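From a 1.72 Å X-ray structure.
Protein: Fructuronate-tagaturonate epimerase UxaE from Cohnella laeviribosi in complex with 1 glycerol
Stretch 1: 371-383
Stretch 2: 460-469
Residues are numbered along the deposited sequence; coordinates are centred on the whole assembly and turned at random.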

# COMPACT_ATOMS: atom_id res chain seq x y z
N ASN A 371 7.68 -4.21 -4.24
CA ASN A 371 8.59 -3.14 -4.62
C ASN A 371 9.91 -3.25 -3.87
O ASN A 371 10.97 -2.89 -4.42
CB ASN A 371 7.88 -1.81 -4.37
CG ASN A 371 6.56 -1.72 -5.12
OD1 ASN A 371 6.53 -1.87 -6.34
ND2 ASN A 371 5.47 -1.50 -4.40
N TRP A 372 9.87 -3.78 -2.65
CA TRP A 372 11.08 -4.15 -1.92
C TRP A 372 11.76 -5.34 -2.58
O TRP A 372 12.99 -5.37 -2.71
CB TRP A 372 10.71 -4.43 -0.46
CG TRP A 372 11.43 -5.54 0.25
CD1 TRP A 372 10.96 -6.80 0.50
CD2 TRP A 372 12.73 -5.47 0.84
NE1 TRP A 372 11.90 -7.53 1.19
CE2 TRP A 372 12.99 -6.73 1.43
CE3 TRP A 372 13.70 -4.47 0.95
CZ2 TRP A 372 14.19 -7.02 2.09
CZ3 TRP A 372 14.88 -4.75 1.62
CH2 TRP A 372 15.12 -6.02 2.17
N LEU A 373 10.99 -6.33 -3.05
CA LEU A 373 11.63 -7.47 -3.69
C LEU A 373 12.32 -7.08 -4.99
O LEU A 373 13.32 -7.69 -5.37
CB LEU A 373 10.62 -8.60 -3.93
CG LEU A 373 10.13 -9.36 -2.70
CD1 LEU A 373 9.18 -10.49 -3.12
CD2 LEU A 373 11.29 -9.94 -1.87
N GLU A 374 11.80 -6.07 -5.71
CA GLU A 374 12.52 -5.61 -6.89
C GLU A 374 13.84 -4.95 -6.53
O GLU A 374 14.80 -5.04 -7.30
CB GLU A 374 11.67 -4.64 -7.70
CG GLU A 374 10.52 -5.31 -8.44
CD GLU A 374 10.95 -6.44 -9.36
OE1 GLU A 374 12.01 -6.32 -10.03
OE2 GLU A 374 10.22 -7.46 -9.42
N ALA A 375 13.91 -4.29 -5.38
CA ALA A 375 15.19 -3.75 -4.92
C ALA A 375 16.15 -4.88 -4.56
O ALA A 375 17.34 -4.82 -4.90
CB ALA A 375 14.96 -2.82 -3.72
N VAL A 376 15.64 -5.91 -3.89
CA VAL A 376 16.46 -7.08 -3.58
C VAL A 376 16.98 -7.72 -4.87
O VAL A 376 18.14 -8.13 -4.96
CB VAL A 376 15.67 -8.09 -2.73
CG1 VAL A 376 16.46 -9.41 -2.60
CG2 VAL A 376 15.37 -7.52 -1.35
N ARG A 377 16.12 -7.80 -5.89
CA ARG A 377 16.55 -8.36 -7.17
C ARG A 377 17.70 -7.55 -7.77
O ARG A 377 18.64 -8.13 -8.32
CB ARG A 377 15.37 -8.40 -8.14
CG ARG A 377 15.62 -9.24 -9.37
CD ARG A 377 14.69 -8.84 -10.50
NE ARG A 377 13.26 -8.98 -10.20
CZ ARG A 377 12.58 -10.13 -10.26
NH1 ARG A 377 13.20 -11.26 -10.56
NH2 ARG A 377 11.28 -10.14 -10.00
N ILE A 378 17.66 -6.23 -7.65
CA ILE A 378 18.79 -5.42 -8.12
C ILE A 378 20.06 -5.79 -7.36
O ILE A 378 21.15 -5.85 -7.95
CB ILE A 378 18.48 -3.92 -7.98
CG1 ILE A 378 17.37 -3.51 -8.96
CG2 ILE A 378 19.76 -3.08 -8.20
CD1 ILE A 378 17.69 -3.73 -10.40
N VAL A 379 19.95 -6.01 -6.05
CA VAL A 379 21.12 -6.39 -5.26
C VAL A 379 21.65 -7.75 -5.72
O VAL A 379 22.86 -7.94 -5.89
CB VAL A 379 20.79 -6.39 -3.75
CG1 VAL A 379 21.97 -6.95 -2.94
CG2 VAL A 379 20.45 -4.99 -3.28
N ALA A 380 20.75 -8.71 -5.94
CA ALA A 380 21.19 -10.00 -6.45
C ALA A 380 21.94 -9.86 -7.77
O ALA A 380 22.93 -10.57 -8.02
CB ALA A 380 20.00 -10.95 -6.62
N LYS A 381 21.51 -8.93 -8.63
CA LYS A 381 22.12 -8.76 -9.95
C LYS A 381 23.43 -7.99 -9.91
O LYS A 381 24.32 -8.26 -10.72
CB LYS A 381 21.16 -8.03 -10.89
CG LYS A 381 19.97 -8.86 -11.34
CD LYS A 381 19.02 -8.05 -12.21
CE LYS A 381 17.80 -8.88 -12.60
NZ LYS A 381 18.11 -9.83 -13.69
N THR A 382 23.57 -7.02 -9.01
CA THR A 382 24.68 -6.08 -9.06
C THR A 382 25.59 -6.12 -7.85
O THR A 382 26.71 -5.57 -7.92
CB THR A 382 24.15 -4.64 -9.21
OG1 THR A 382 23.45 -4.28 -8.02
CG2 THR A 382 23.21 -4.54 -10.40
N ASN A 383 25.18 -6.75 -6.76
CA ASN A 383 25.98 -6.82 -5.54
C ASN A 383 25.80 -8.21 -4.94
O ASN A 383 25.28 -8.36 -3.82
CB ASN A 383 25.59 -5.72 -4.55
CG ASN A 383 26.60 -5.53 -3.43
OD1 ASN A 383 26.60 -4.51 -2.75
ND2 ASN A 383 27.46 -6.51 -3.24
N GLU A 460 24.84 -0.39 3.06
CA GLU A 460 25.31 -0.88 1.77
C GLU A 460 24.15 -1.14 0.82
O GLU A 460 24.29 -0.92 -0.39
CB GLU A 460 26.16 -2.14 1.94
CG GLU A 460 26.81 -2.56 0.65
CD GLU A 460 27.68 -3.81 0.78
OE1 GLU A 460 27.75 -4.41 1.88
OE2 GLU A 460 28.29 -4.20 -0.24
N PHE A 461 23.01 -1.60 1.34
CA PHE A 461 21.84 -1.80 0.50
C PHE A 461 21.43 -0.51 -0.20
O PHE A 461 21.22 -0.48 -1.42
CB PHE A 461 20.68 -2.35 1.35
CG PHE A 461 19.39 -2.56 0.59
CD1 PHE A 461 19.15 -3.75 -0.09
CD2 PHE A 461 18.41 -1.59 0.58
CE1 PHE A 461 17.96 -3.94 -0.78
CE2 PHE A 461 17.22 -1.79 -0.09
CZ PHE A 461 17.01 -2.97 -0.78
N PHE A 462 21.30 0.58 0.56
CA PHE A 462 20.87 1.83 -0.06
C PHE A 462 21.96 2.39 -0.96
O PHE A 462 21.66 3.03 -1.97
CB PHE A 462 20.45 2.83 1.02
CG PHE A 462 19.03 2.62 1.48
CD1 PHE A 462 17.97 3.02 0.69
CD2 PHE A 462 18.77 1.96 2.67
CE1 PHE A 462 16.66 2.81 1.10
CE2 PHE A 462 17.46 1.74 3.08
CZ PHE A 462 16.41 2.16 2.29
N ARG A 463 23.23 2.12 -0.64
CA ARG A 463 24.31 2.56 -1.51
C ARG A 463 24.21 1.89 -2.88
O ARG A 463 24.34 2.56 -3.91
CB ARG A 463 25.65 2.27 -0.84
CG ARG A 463 26.80 3.16 -1.27
CD ARG A 463 27.78 3.36 -0.10
NE ARG A 463 28.19 2.09 0.51
CZ ARG A 463 28.11 1.82 1.81
NH1 ARG A 463 27.66 2.72 2.67
NH2 ARG A 463 28.51 0.63 2.26
N THR A 464 23.97 0.57 -2.92
CA THR A 464 23.85 -0.06 -4.23
C THR A 464 22.59 0.38 -4.95
O THR A 464 22.60 0.53 -6.17
CB THR A 464 23.91 -1.59 -4.17
OG1 THR A 464 22.60 -2.13 -3.98
CG2 THR A 464 24.84 -2.07 -3.09
N LEU A 465 21.49 0.62 -4.22
CA LEU A 465 20.27 1.02 -4.91
C LEU A 465 20.39 2.43 -5.47
O LEU A 465 19.82 2.73 -6.53
CB LEU A 465 19.06 0.90 -3.98
CG LEU A 465 18.27 -0.41 -4.11
CD1 LEU A 465 17.50 -0.45 -5.43
CD2 LEU A 465 19.21 -1.61 -4.04
N SER A 466 21.15 3.31 -4.81
CA SER A 466 21.41 4.63 -5.38
C SER A 466 22.30 4.53 -6.61
O SER A 466 22.04 5.18 -7.63
CB SER A 466 22.04 5.53 -4.32
OG SER A 466 22.31 6.81 -4.85
N GLU A 467 23.36 3.70 -6.54
CA GLU A 467 24.22 3.50 -7.71
C GLU A 467 23.44 2.91 -8.88
O GLU A 467 23.78 3.17 -10.03
CB GLU A 467 25.40 2.60 -7.34
CG GLU A 467 26.37 3.22 -6.35
CD GLU A 467 27.25 2.20 -5.63
OE1 GLU A 467 28.04 2.61 -4.75
OE2 GLU A 467 27.15 0.98 -5.94
N ARG A 468 22.41 2.12 -8.60
CA ARG A 468 21.64 1.44 -9.64
C ARG A 468 20.23 2.01 -9.74
O ARG A 468 19.27 1.30 -10.03
CB ARG A 468 21.57 -0.07 -9.37
CG ARG A 468 22.89 -0.70 -8.92
CD ARG A 468 24.02 -0.43 -9.88
NE ARG A 468 23.79 -1.07 -11.16
CZ ARG A 468 24.76 -1.62 -11.89
NH1 ARG A 468 26.01 -1.63 -11.45
NH2 ARG A 468 24.46 -2.18 -13.06
N GLU A 469 20.11 3.32 -9.51
CA GLU A 469 18.81 3.98 -9.54
C GLU A 469 18.08 3.76 -10.87
O GLU A 469 16.87 3.50 -10.89
CB GLU A 469 19.00 5.47 -9.26
CG GLU A 469 17.78 6.34 -9.44
CD GLU A 469 18.06 7.78 -9.03
OE1 GLU A 469 17.74 8.71 -9.80
OE2 GLU A 469 18.62 7.97 -7.91

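Two helices, 371-382 and 460-467, cross almost at right angles, at 84°, with their axes 9.9 Å apart at closest approach. The pair buries 518 Å² counted over both sides. The backbones come nearest where CA of Ala-375 lies 7.0 Å from CA of Leu-465 and CA of Val-379 lies 7.0 Å from CA of Thr-464.

Apolar packing does most of the work, and its centre is a knob in a hole. Phe-461, with chi1 in t, leaves its helix sideways but carries its ring end into a pocket formed by Trp-372, Ala-375, Val-376 and Val-379, which are spaced along one helix at i, i+3, i+4 and i+7. Ala-375 points toward the partner helix, and its lone methyl leaves room for the ring: CB of Ala-375 is 3.6 Å from CZ of Phe-461. Val-379 adds a branch, its CG2 3.7 Å from CD1 of Phe-461. Trp-372 reaches in with its six-membered ring, CZ3 lying 3.7 Å from CZ of Phe-461; the ring planes meet obliquely at 41°, with centroids 5.4 Å apart.

Leu-465, one turn further on, repeats the theme with an aliphatic side chain whose end comes nearer the partner helix. Its CD2 is 3.7 Å from CG2 of Val-379, while its CD1 lies 3.9 Å from CB of Ala-375. CG2 of Val-379 therefore touches both Phe-461 and Leu-465, all of them buried, as are Trp-372 and Ala-375. CG2 of Val-379 also lies 3.6 Å from OG1 of Thr-464. OG1 of Thr-464 makes a weak hydrogen bond to O of Phe-461, 3.3 Å away in its own helix.

Mixed contacts finish the helix ends. Arg-468, the first residue to leave helical geometry, uses its aliphatic base against Ile-378, with CB of Arg-468 3.7 Å from CG2 of Ile-378. Its chain then curls through three m torsions so that CG2 of Thr-382 lies over one face of the guanidinium, 3.6 Å from NE of Arg-468. Thr-382 offers this methyl while its OG1 donates to O of Ile-378 at 2.8 Å, within its own helix. Asn-383 and Glu-460 also meet at this contact, both partly exposed.

No clear hydrogen bond spans the two stretches. The rule to read here is shape first: alanine, valines and a tryptophan line the hole, a phenylalanine fills it, and the threonine hydroxyls turn to carbonyls of their own helices, firmly in Thr-382 and weakly in Thr-464.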